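PDB 3LY0: dipeptidase AC. Metallo peptidase. MEROPS family M19 from Rhodobacter sphaeroides, which probably hydrolyses dipeptides at a site holding two zinc ions. Local coordinates for residues 79-88 against 168-179; 202-212 against 224-234. All coordinates share one frame; numbering follows the deposited sequence.

Contact 1 of 2, residues 79-88 against 168-179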
loop_
_atom_site.group_PDB
_atom_site.type_symbol
_atom_site.label_atom_id
_atom_site.label_comp_id
_atom_site.label_asym_id
_atom_site.label_seq_id
_atom_site.Cartn_x
_atom_site.Cartn_y
_atom_site.Cartn_z
ATOM N N PHE A 79 17.242 13.227 -7.113
ATOM C CA PHE A 79 16.890 12.491 -8.315
ATOM C C PHE A 79 15.464 12.788 -8.762
ATOM O O PHE A 79 14.636 13.284 -7.986
ATOM C CB PHE A 79 17.063 10.983 -8.103
ATOM C CG PHE A 79 16.139 10.405 -7.063
ATOM C CD1 PHE A 79 14.805 10.144 -7.363
ATOM C CD2 PHE A 79 16.605 10.120 -5.793
ATOM C CE1 PHE A 79 13.948 9.603 -6.400
ATOM C CE2 PHE A 79 15.758 9.583 -4.827
ATOM C CZ PHE A 79 14.428 9.320 -5.134
ATOM N N GLU A 80 15.189 12.464 -10.022
ATOM C CA GLU A 80 13.876 12.604 -10.636
ATOM C C GLU A 80 13.769 11.490 -11.656
ATOM O O GLU A 80 14.534 11.466 -12.615
ATOM C CB GLU A 80 13.769 13.910 -11.414
ATOM C CG GLU A 80 13.749 15.195 -10.624
ATOM C CD GLU A 80 13.339 16.359 -11.508
ATOM O OE1 GLU A 80 12.342 16.219 -12.243
ATOM O OE2 GLU A 80 14.017 17.407 -11.487
ATOM N N LEU A 81 12.833 10.571 -11.463
ATOM C CA LEU A 81 12.627 9.507 -12.432
ATOM C C LEU A 81 11.543 9.908 -13.417
ATOM O O LEU A 81 10.551 10.520 -13.037
ATOM C CB LEU A 81 12.240 8.202 -11.740
ATOM C CG LEU A 81 13.382 7.351 -11.180
ATOM C CD1 LEU A 81 14.338 8.177 -10.323
ATOM C CD2 LEU A 81 12.838 6.126 -10.424
ATOM N N PRO A 82 11.741 9.578 -14.699
ATOM C CA PRO A 82 10.754 9.889 -15.733
ATOM C C PRO A 82 9.478 9.082 -15.517
ATOM O O PRO A 82 9.556 7.957 -15.033
ATOM C CB PRO A 82 11.440 9.412 -17.019
ATOM C CG PRO A 82 12.897 9.322 -16.683
ATOM C CD PRO A 82 12.927 8.905 -15.250
ATOM N N LEU A 83 8.327 9.643 -15.865
ATOM C CA LEU A 83 7.077 8.879 -15.828
ATOM C C LEU A 83 7.014 7.954 -17.036
ATOM O O LEU A 83 7.331 8.370 -18.153
ATOM C CB LEU A 83 5.873 9.818 -15.847
ATOM C CG LEU A 83 5.639 10.647 -14.583
ATOM C CD1 LEU A 83 4.679 11.811 -14.862
ATOM C CD2 LEU A 83 5.120 9.755 -13.453
ATOM N N PRO A 84 6.600 6.699 -16.826
ATOM C CA PRO A 84 6.388 5.789 -17.953
ATOM C C PRO A 84 5.166 6.205 -18.755
ATOM O O PRO A 84 4.335 6.991 -18.286
ATOM C CB PRO A 84 6.108 4.436 -17.280
ATOM C CG PRO A 84 6.422 4.609 -15.832
ATOM C CD PRO A 84 6.278 6.073 -15.534
ATOM N N PRO A 85 5.043 5.666 -19.971
ATOM C CA PRO A 85 3.841 5.893 -20.774
ATOM C C PRO A 85 2.612 5.217 -20.166
ATOM O O PRO A 85 2.734 4.245 -19.414
ATOM C CB PRO A 85 4.168 5.223 -22.117
ATOM C CG PRO A 85 5.597 4.884 -22.083
ATOM C CD PRO A 85 6.035 4.822 -20.650
ATOM N N MET A 86 1.437 5.738 -20.501
ATOM C CA MET A 86 0.172 5.164 -20.063
ATOM C C MET A 86 0.015 3.738 -20.602
ATOM O O MET A 86 0.387 3.449 -21.738
ATOM C CB MET A 86 -0.994 6.060 -20.534
ATOM C CG MET A 86 -2.397 5.670 -20.016
ATOM S SD MET A 86 -3.701 6.852 -20.482
ATOM C CE MET A 86 -2.826 7.761 -21.752
ATOM N N ILE A 87 -0.510 2.845 -19.766
ATOM C CA ILE A 87 -0.879 1.501 -20.195
ATOM C C ILE A 87 -2.399 1.458 -20.276
ATOM O O ILE A 87 -3.084 1.864 -19.335
ATOM C CB ILE A 87 -0.370 0.431 -19.201
ATOM C CG1 ILE A 87 1.154 0.488 -19.078
ATOM C CG2 ILE A 87 -0.810 -0.971 -19.633
ATOM C CD1 ILE A 87 1.707 -0.415 -17.992
ATOM N N ARG A 88 -2.932 1.022 -21.416
ATOM C CA ARG A 88 -4.378 0.998 -21.598
ATOM C C ARG A 88 -4.961 -0.340 -21.154
ATOM O O ARG A 88 -4.223 -1.308 -20.953
ATOM C CB ARG A 88 -4.752 1.290 -23.054
ATOM C CG ARG A 88 -4.286 2.661 -23.539
ATOM C CD ARG A 88 -4.779 3.786 -22.631
ATOM N NE ARG A 88 -6.200 4.055 -22.821
ATOM C CZ ARG A 88 -6.686 4.879 -23.744
ATOM N NH1 ARG A 88 -7.996 5.065 -23.845
ATOM N NH2 ARG A 88 -5.862 5.519 -24.565
ATOM N N ARG A 168 2.358 6.883 -12.723
ATOM C CA ARG A 168 2.245 6.699 -14.167
ATOM C C ARG A 168 0.858 7.192 -14.567
ATOM O O ARG A 168 -0.098 6.986 -13.830
ATOM C CB ARG A 168 2.404 5.207 -14.482
ATOM C CG ARG A 168 2.244 4.815 -15.946
ATOM C CD ARG A 168 2.508 3.319 -16.109
ATOM N NE ARG A 168 1.584 2.533 -15.292
ATOM C CZ ARG A 168 1.878 1.378 -14.708
ATOM N NH1 ARG A 168 3.078 0.835 -14.842
ATOM N NH2 ARG A 168 0.948 0.764 -13.983
ATOM N N PRO A 169 0.744 7.879 -15.719
ATOM C CA PRO A 169 -0.565 8.433 -16.083
ATOM C C PRO A 169 -1.588 7.341 -16.400
ATOM O O PRO A 169 -1.211 6.296 -16.933
ATOM C CB PRO A 169 -0.252 9.252 -17.345
ATOM C CG PRO A 169 0.984 8.627 -17.908
ATOM C CD PRO A 169 1.790 8.237 -16.694
ATOM N N THR A 170 -2.855 7.592 -16.079
ATOM C CA THR A 170 -3.943 6.688 -16.452
ATOM C C THR A 170 -5.073 7.512 -17.060
ATOM O O THR A 170 -5.010 8.743 -17.058
ATOM C CB THR A 170 -4.515 5.939 -15.236
ATOM O OG1 THR A 170 -5.278 6.845 -14.428
ATOM C CG2 THR A 170 -3.407 5.290 -14.409
ATOM N N VAL A 171 -6.109 6.847 -17.569
ATOM C CA VAL A 171 -7.274 7.569 -18.075
ATOM C C VAL A 171 -8.019 8.320 -16.970
ATOM O O VAL A 171 -8.933 9.091 -17.246
ATOM C CB VAL A 171 -8.263 6.632 -18.811
ATOM C CG1 VAL A 171 -7.595 6.005 -20.023
ATOM C CG2 VAL A 171 -8.810 5.554 -17.880
ATOM N N PHE A 172 -7.626 8.099 -15.714
ATOM C CA PHE A 172 -8.368 8.627 -14.569
ATOM C C PHE A 172 -7.686 9.821 -13.909
ATOM O O PHE A 172 -8.307 10.537 -13.137
ATOM C CB PHE A 172 -8.578 7.525 -13.520
ATOM C CG PHE A 172 -9.325 6.344 -14.045
ATOM C CD1 PHE A 172 -10.660 6.462 -14.386
ATOM C CD2 PHE A 172 -8.691 5.129 -14.222
ATOM C CE1 PHE A 172 -11.361 5.385 -14.896
ATOM C CE2 PHE A 172 -9.384 4.045 -14.738
ATOM C CZ PHE A 172 -10.720 4.170 -15.068
ATOM N N GLY A 173 -6.412 10.017 -14.213
ATOM C CA GLY A 173 -5.633 11.031 -13.535
ATOM C C GLY A 173 -4.164 10.709 -13.546
ATOM O O GLY A 173 -3.691 9.883 -14.336
ATOM N N HIS A 174 -3.437 11.390 -12.663
ATOM C CA HIS A 174 -1.987 11.420 -12.722
ATOM C C HIS A 174 -1.318 11.125 -11.397
ATOM O O HIS A 174 -1.716 11.648 -10.357
ATOM C CB HIS A 174 -1.532 12.778 -13.256
ATOM C CG HIS A 174 -2.112 13.097 -14.594
ATOM N ND1 HIS A 174 -1.534 12.672 -15.768
ATOM C CD2 HIS A 174 -3.252 13.739 -14.942
ATOM C CE1 HIS A 174 -2.279 13.064 -16.788
ATOM N NE2 HIS A 174 -3.327 13.713 -16.314
ATOM N N GLY A 175 -0.307 10.265 -11.458
ATOM C CA GLY A 175 0.499 9.922 -10.298
ATOM C C GLY A 175 1.787 10.726 -10.242
ATOM O O GLY A 175 2.241 11.298 -11.245
ATOM N N VAL A 176 2.402 10.762 -9.069
ATOM C CA VAL A 176 3.638 11.513 -8.924
ATOM C C VAL A 176 4.786 10.743 -9.540
ATOM O O VAL A 176 4.850 9.524 -9.441
ATOM C CB VAL A 176 3.988 11.814 -7.436
ATOM C CG1 VAL A 176 2.932 12.687 -6.792
ATOM C CG2 VAL A 176 4.236 10.521 -6.632
ATOM N N PRO A 177 5.717 11.451 -10.183
ATOM C CA PRO A 177 6.980 10.792 -10.501
ATOM C C PRO A 177 7.766 10.599 -9.216
ATOM O O PRO A 177 7.519 11.325 -8.243
ATOM C CB PRO A 177 7.689 11.824 -11.382
ATOM C CG PRO A 177 7.148 13.139 -10.890
ATOM C CD PRO A 177 5.705 12.870 -10.585
ATOM N N PHE A 178 8.684 9.643 -9.195
ATOM C CA PHE A 178 9.568 9.478 -8.046
ATOM C C PHE A 178 10.651 10.537 -8.092
ATOM O O PHE A 178 11.466 10.557 -9.015
ATOM C CB PHE A 178 10.199 8.093 -8.051
ATOM C CG PHE A 178 9.206 6.990 -7.927
ATOM C CD1 PHE A 178 8.651 6.681 -6.692
ATOM C CD2 PHE A 178 8.802 6.274 -9.042
ATOM C CE1 PHE A 178 7.721 5.670 -6.571
ATOM C CE2 PHE A 178 7.876 5.258 -8.928
ATOM C CZ PHE A 178 7.331 4.955 -7.690
ATOM N N ARG A 179 10.657 11.422 -7.099
ATOM C CA ARG A 179 11.616 12.516 -7.070
ATOM C C ARG A 179 11.966 12.865 -5.632
ATOM O O ARG A 179 11.139 12.742 -4.734
ATOM C CB ARG A 179 11.011 13.729 -7.779
ATOM C CG ARG A 179 11.744 15.035 -7.615
ATOM C CD ARG A 179 10.950 16.139 -8.301
ATOM N NE ARG A 179 10.765 15.842 -9.718
ATOM C CZ ARG A 179 9.641 16.032 -10.406
ATOM N NH1 ARG A 179 8.561 16.544 -9.830
ATOM N NH2 ARG A 179 9.603 15.725 -11.692
HETATM O O HOH W 1 8.747 8.460 -11.766
HETATM O O HOH W 2 10.543 13.318 -13.004
HETATM O O HOH W 3 -0.798 3.684 -17.020
#
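Leu81 and Phe178 join their backbones through one nearly linear bond, the N-H of Leu81 to the O of Phe178 at 2.8 Å with 170° at the hydrogen. The same carbonyl lies at the edge of the Phe79 ring, near its plane. Two waters carry the pairing on: both donate to Leu81 O, one accepting from Phe178 N at 2.8 Å, the other, weakly, from NH2 of Arg179. Glu80 and Arg179 run side by side: CG of Arg179, anti to the backbone nitrogen (chi1 168°), lays the chain along Glu80, and a bend at chi3 turns the guanidinium to OE1. NH2 of Arg179 forms a salt bridge with OE1 of Glu80 at 2.8 Å. The bond is bent and weak, with carboxylate and guanidinium planes almost perpendicular. A leucine in place of Arg179 would probably leave the Glu80 carboxylate without this charged mate and the bridging water without its donor. Glu80 and Arg179 are also a non-hydrogen-bonded antiparallel pair, part of a two-stranded ribbon apart from the parallel strands of the TIM-barrel fold; beside it, Phe178 touches the bound phosphinate inhibitor. Farther along, CD2 of Leu83 rests on CA of Pro177 at 3.6 Å. Arg168 passes its aliphatic stem across Pro84, while CD1 of Ile87 covers one guanidinium face; the polar end belongs to Ser61, Val59 O and a salt bridge with Glu142. A third water accepts from Ile87 N and, weakly, Arg168 NE, and donates to Pro169 O. Beyond it, SD of Met86 lies 4.0 Å from CG1 of Val171, a residue of the ST turn in which Thr170 OG1 accepts from Phe172 N.

Contact 2 of 2, residues 202-212 against 224-234. With ZN (zinc ion), chain E; LY0 ((2R)-3-[(R)-[(1R)-1-aminoethyl](hydroxy)phosphoryl]-2-methylpropanoic acid), chain C.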
loop_
_atom_site.group_PDB
_atom_site.type_symbol
_atom_site.label_atom_id
_atom_site.label_comp_id
_atom_site.label_asym_id
_atom_site.label_seq_id
_atom_site.Cartn_x
_atom_site.Cartn_y
_atom_site.Cartn_z
ATOM N N ASN A 202 -17.278 5.015 -4.426
ATOM C CA ASN A 202 -18.101 5.343 -3.265
ATOM C C ASN A 202 -19.401 4.533 -3.244
ATOM O O ASN A 202 -19.812 4.019 -2.208
ATOM C CB ASN A 202 -18.462 6.831 -3.245
ATOM C CG ASN A 202 -17.304 7.743 -2.809
ATOM O OD1 ASN A 202 -17.416 8.958 -2.929
ATOM N ND2 ASN A 202 -16.217 7.171 -2.280
ATOM N N ARG A 203 -20.057 4.434 -4.396
ATOM C CA ARG A 203 -21.326 3.718 -4.462
ATOM C C ARG A 203 -21.144 2.228 -4.191
ATOM O O ARG A 203 -21.937 1.616 -3.478
ATOM C CB ARG A 203 -22.001 3.939 -5.816
ATOM C CG ARG A 203 -23.499 3.677 -5.781
ATOM C CD ARG A 203 -24.130 3.870 -7.150
ATOM N NE ARG A 203 -23.615 2.900 -8.113
ATOM C CZ ARG A 203 -23.974 1.620 -8.143
ATOM N NH1 ARG A 203 -23.454 0.804 -9.052
ATOM N NH2 ARG A 203 -24.846 1.152 -7.259
ATOM N N LEU A 204 -20.090 1.653 -4.759
ATOM C CA LEU A 204 -19.782 0.240 -4.571
ATOM C C LEU A 204 -19.101 -0.066 -3.242
ATOM O O LEU A 204 -18.898 -1.236 -2.911
ATOM C CB LEU A 204 -18.906 -0.264 -5.715
ATOM C CG LEU A 204 -19.607 -0.318 -7.080
ATOM C CD1 LEU A 204 -18.612 -0.685 -8.176
ATOM C CD2 LEU A 204 -20.766 -1.307 -7.042
ATOM N N LYS A 205 -18.755 0.983 -2.488
ATOM C CA LYS A 205 -18.023 0.837 -1.226
ATOM C C LYS A 205 -16.672 0.158 -1.446
ATOM O O LYS A 205 -16.269 -0.731 -0.685
ATOM C CB LYS A 205 -18.860 0.068 -0.201
ATOM C CG LYS A 205 -20.240 0.666 0.033
ATOM C CD LYS A 205 -20.128 2.060 0.615
ATOM C CE LYS A 205 -21.497 2.722 0.757
ATOM N NZ LYS A 205 -22.064 3.177 -0.554
ATOM N N ILE A 206 -15.996 0.572 -2.509
ATOM C CA ILE A 206 -14.600 0.224 -2.773
ATOM C C ILE A 206 -13.722 1.332 -2.201
ATOM O O ILE A 206 -13.900 2.499 -2.537
ATOM C CB ILE A 206 -14.344 0.095 -4.293
ATOM C CG1 ILE A 206 -15.153 -1.076 -4.864
ATOM C CG2 ILE A 206 -12.852 -0.084 -4.582
ATOM C CD1 ILE A 206 -15.084 -1.195 -6.372
ATOM N N MET A 207 -12.779 0.970 -1.334
ATOM C CA MET A 207 -11.878 1.954 -0.730
ATOM C C MET A 207 -10.994 2.581 -1.794
ATOM O O MET A 207 -10.423 1.882 -2.622
ATOM C CB MET A 207 -10.997 1.278 0.330
ATOM C CG MET A 207 -10.186 2.230 1.244
ATOM S SD MET A 207 -8.802 1.407 2.135
ATOM C CE MET A 207 -7.516 1.576 0.892
ATOM N N LEU A 208 -10.879 3.904 -1.764
ATOM C CA LEU A 208 -9.948 4.606 -2.639
ATOM C C LEU A 208 -8.627 4.825 -1.924
ATOM O O LEU A 208 -8.604 5.224 -0.762
ATOM C CB LEU A 208 -10.537 5.955 -3.038
ATOM C CG LEU A 208 -11.732 5.846 -3.973
ATOM C CD1 LEU A 208 -12.621 7.074 -3.839
ATOM C CD2 LEU A 208 -11.242 5.665 -5.399
ATOM N N ASP A 209 -7.533 4.562 -2.628
ATOM C CA ASP A 209 -6.191 4.708 -2.080
ATOM C C ASP A 209 -5.493 5.868 -2.789
ATOM O O ASP A 209 -5.343 5.862 -4.020
ATOM C CB ASP A 209 -5.410 3.412 -2.303
ATOM C CG ASP A 209 -4.005 3.447 -1.714
ATOM O OD1 ASP A 209 -3.640 4.414 -1.003
ATOM O OD2 ASP A 209 -3.257 2.478 -1.974
ATOM N N LEU A 210 -5.067 6.857 -2.008
ATOM C CA LEU A 210 -4.428 8.055 -2.537
ATOM C C LEU A 210 -2.916 7.932 -2.713
ATOM O O LEU A 210 -2.294 8.813 -3.308
ATOM C CB LEU A 210 -4.728 9.237 -1.615
ATOM C CG LEU A 210 -6.212 9.516 -1.363
ATOM C CD1 LEU A 210 -6.381 10.376 -0.121
ATOM C CD2 LEU A 210 -6.810 10.204 -2.571
ATOM N N SER A 211 -2.300 6.871 -2.183
ATOM C CA SER A 211 -0.865 6.691 -2.403
ATOM C C SER A 211 -0.569 6.670 -3.906
ATOM O O SER A 211 -1.234 5.962 -4.674
ATOM C CB SER A 211 -0.331 5.417 -1.726
ATOM O OG SER A 211 -0.393 5.512 -0.309
ATOM N N HIS A 212 0.415 7.482 -4.290
ATOM C CA HIS A 212 0.849 7.724 -5.683
ATOM C C HIS A 212 0.129 8.850 -6.385
ATOM O O HIS A 212 0.665 9.400 -7.334
ATOM C CB HIS A 212 0.787 6.478 -6.568
ATOM C CG HIS A 212 1.768 5.427 -6.180
ATOM N ND1 HIS A 212 3.068 5.422 -6.635
ATOM C CD2 HIS A 212 1.630 4.329 -5.399
ATOM C CE1 HIS A 212 3.702 4.382 -6.119
ATOM N NE2 HIS A 212 2.844 3.690 -5.386
ATOM N N LEU A 224 -14.480 15.242 -3.552
ATOM C CA LEU A 224 -15.536 14.429 -4.167
ATOM C C LEU A 224 -15.965 13.190 -3.392
ATOM O O LEU A 224 -17.119 12.773 -3.473
ATOM C CB LEU A 224 -15.112 14.005 -5.575
ATOM C CG LEU A 224 -14.933 15.164 -6.558
ATOM C CD1 LEU A 224 -14.216 14.717 -7.824
ATOM C CD2 LEU A 224 -16.288 15.798 -6.873
ATOM N N SER A 225 -15.037 12.581 -2.664
ATOM C CA SER A 225 -15.328 11.314 -2.016
ATOM C C SER A 225 -16.195 11.504 -0.785
ATOM O O SER A 225 -15.981 12.443 -0.009
ATOM C CB SER A 225 -14.029 10.614 -1.618
ATOM O OG SER A 225 -14.320 9.407 -0.928
ATOM N N ASP A 226 -17.167 10.613 -0.602
ATOM C CA ASP A 226 -18.014 10.647 0.589
ATOM C C ASP A 226 -17.486 9.727 1.697
ATOM O O ASP A 226 -18.147 9.506 2.722
ATOM C CB ASP A 226 -19.473 10.314 0.233
ATOM C CG ASP A 226 -19.681 8.850 -0.153
ATOM O OD1 ASP A 226 -18.722 8.053 -0.140
ATOM O OD2 ASP A 226 -20.831 8.491 -0.466
ATOM N N ALA A 227 -16.278 9.212 1.493
ATOM C CA ALA A 227 -15.696 8.222 2.391
ATOM C C ALA A 227 -14.346 8.694 2.944
ATOM O O ALA A 227 -13.731 9.612 2.406
ATOM C CB ALA A 227 -15.552 6.883 1.659
ATOM N N PRO A 228 -13.885 8.065 4.027
ATOM C CA PRO A 228 -12.628 8.527 4.635
ATOM C C PRO A 228 -11.484 8.489 3.634
ATOM O O PRO A 228 -11.449 7.620 2.758
ATOM C CB PRO A 228 -12.399 7.519 5.761
ATOM C CG PRO A 228 -13.798 7.048 6.124
ATOM C CD PRO A 228 -14.549 7.019 4.828
ATOM N N LEU A 229 -10.552 9.432 3.757
ATOM C CA LEU A 229 -9.410 9.482 2.851
ATOM C C LEU A 229 -8.307 8.571 3.346
ATOM O O LEU A 229 -7.972 8.578 4.527
ATOM C CB LEU A 229 -8.875 10.908 2.742
ATOM C CG LEU A 229 -9.885 11.924 2.205
ATOM C CD1 LEU A 229 -9.274 13.333 2.198
ATOM C CD2 LEU A 229 -10.366 11.532 0.811
ATOM N N VAL A 230 -7.729 7.802 2.434
ATOM C CA VAL A 230 -6.765 6.784 2.820
ATOM C C VAL A 230 -5.559 6.839 1.908
ATOM O O VAL A 230 -5.701 6.915 0.693
ATOM C CB VAL A 230 -7.374 5.380 2.662
ATOM C CG1 VAL A 230 -6.343 4.325 3.036
ATOM C CG2 VAL A 230 -8.644 5.228 3.498
ATOM N N ALA A 231 -4.369 6.797 2.502
ATOM C CA ALA A 231 -3.138 6.560 1.755
ATOM C C ALA A 231 -2.526 5.310 2.374
ATOM O O ALA A 231 -2.105 5.336 3.532
ATOM C CB ALA A 231 -2.204 7.745 1.892
ATOM N N THR A 232 -2.528 4.199 1.642
ATOM C CA THR A 232 -2.137 2.931 2.254
ATOM C C THR A 232 -0.653 2.806 2.572
ATOM O O THR A 232 -0.282 2.047 3.465
ATOM C CB THR A 232 -2.509 1.714 1.384
ATOM O OG1 THR A 232 -1.825 1.799 0.129
ATOM C CG2 THR A 232 -4.029 1.600 1.152
ATOM N N HIS A 233 0.196 3.525 1.835
ATOM C CA HIS A 233 1.638 3.401 2.025
ATOM C C HIS A 233 2.358 4.707 1.685
ATOM O O HIS A 233 3.026 4.827 0.652
ATOM C CB HIS A 233 2.221 2.144 1.318
ATOM C CG HIS A 233 2.011 2.080 -0.173
ATOM N ND1 HIS A 233 0.763 2.100 -0.766
ATOM C CD2 HIS A 233 2.900 1.916 -1.185
ATOM C CE1 HIS A 233 0.897 1.997 -2.074
ATOM N NE2 HIS A 233 2.181 1.864 -2.356
ATOM N N SER A 234 2.210 5.681 2.581
ATOM C CA SER A 234 2.777 7.024 2.386
ATOM C C SER A 234 3.203 7.588 3.727
ATOM O O SER A 234 2.541 7.346 4.741
ATOM C CB SER A 234 1.735 7.966 1.776
ATOM O OG SER A 234 1.324 7.530 0.496
HETATM ZN ZN ZN E . 3.220 1.793 -4.342
HETATM P P LY0 C . 5.339 0.194 -5.136
HETATM C C1 LY0 C . 6.404 -0.889 -7.481
HETATM N N1 LY0 C . 4.261 -1.775 -6.605
HETATM C C2 LY0 C . 5.560 -1.221 -6.269
HETATM C C4 LY0 C . 6.947 0.659 -4.378
HETATM C C5 LY0 C . 7.277 2.124 -4.418
HETATM C C6 LY0 C . 6.131 2.996 -3.981
HETATM C C7 LY0 C . 8.606 2.483 -3.804
HETATM O O31 LY0 C . 4.336 -0.268 -4.106
HETATM O O32 LY0 C . 4.716 1.387 -5.934
HETATM O O61 LY0 C . 6.184 4.328 -4.234
HETATM O O62 LY0 C . 5.126 2.522 -3.425
HETATM O O HOH W 4 -19.100 5.382 0.195
HETATM O O HOH W 5 -9.148 7.906 -0.196
#
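Asp209 meets Thr232 with both carboxylate oxygens, and its side chain can be followed outward. CB of Asp209 lies 4.1 Å from CG2 of Thr232. With CG anti to the backbone nitrogen (chi1 -178°), the carboxylate reaches across to Thr232, just past strand 230-231. OD1 of Asp209 accepts from two backbone N-H groups on opposite faces of its plane, Thr232 N at 2.9 Å and Ser211 N at 3.0 Å, the latter closing an Asx turn. OD2 of Asp209 takes the hydroxyl of Thr232, OG1, at 2.6 Å, and OG1 in turn accepts a hydrogen bond from ND1 of His233, in the plane of that ring. This relay from Asp209 through Thr232 fixes the rotation of the imidazole and would be expected to make NE2 a better zinc ligand. Ser211 adds a second grip: its OG accepts from His233 N and shares a hydrogen bond with Ser234 OG. Farther back, Leu210 N bonds to Val230 O, and the methyl CE of Met207 packs on CG1 of Val230. At the far end, the Asn202 amide spans the other segment's turn, OD1 accepting from Asp226 N above the amide plane and ND2 donating to Ser225 OG. NE2 of His212 and NE2 of His233 each bind zinc at 2.2 Å, and Glu139, two phosphinate oxygens and one carboxylate oxygen of the inhibitor complete its shell: histidines just past successive barrel strands, in the binuclear metal site of the M19 dipeptidases.

Overall arrangement
After the first barrel strands and helix 68-75, the chain lays down strand 79-80 and the extended run to Arg88, then passes through helix 89-109 and the strands 114-116, 132-139 and 159-163 before 168-179 returns to close contact 1, a long loop. Contact 2 opens only afterwards and closes a much shorter one, a strand-helix-strand unit around helix 215-224. The two are therefore in series, neither nesting nor crossing, with centres about 19 Å apart. They nevertheless meet: Val176 N probably bonds to His212 O at 2.8 Å, and the Phe178 ring packs against the His212 ring. Contact 1 thus ties peripheral loops to one wall of the ligand pocket, contact 2 adjoining barrel strands to its metal site.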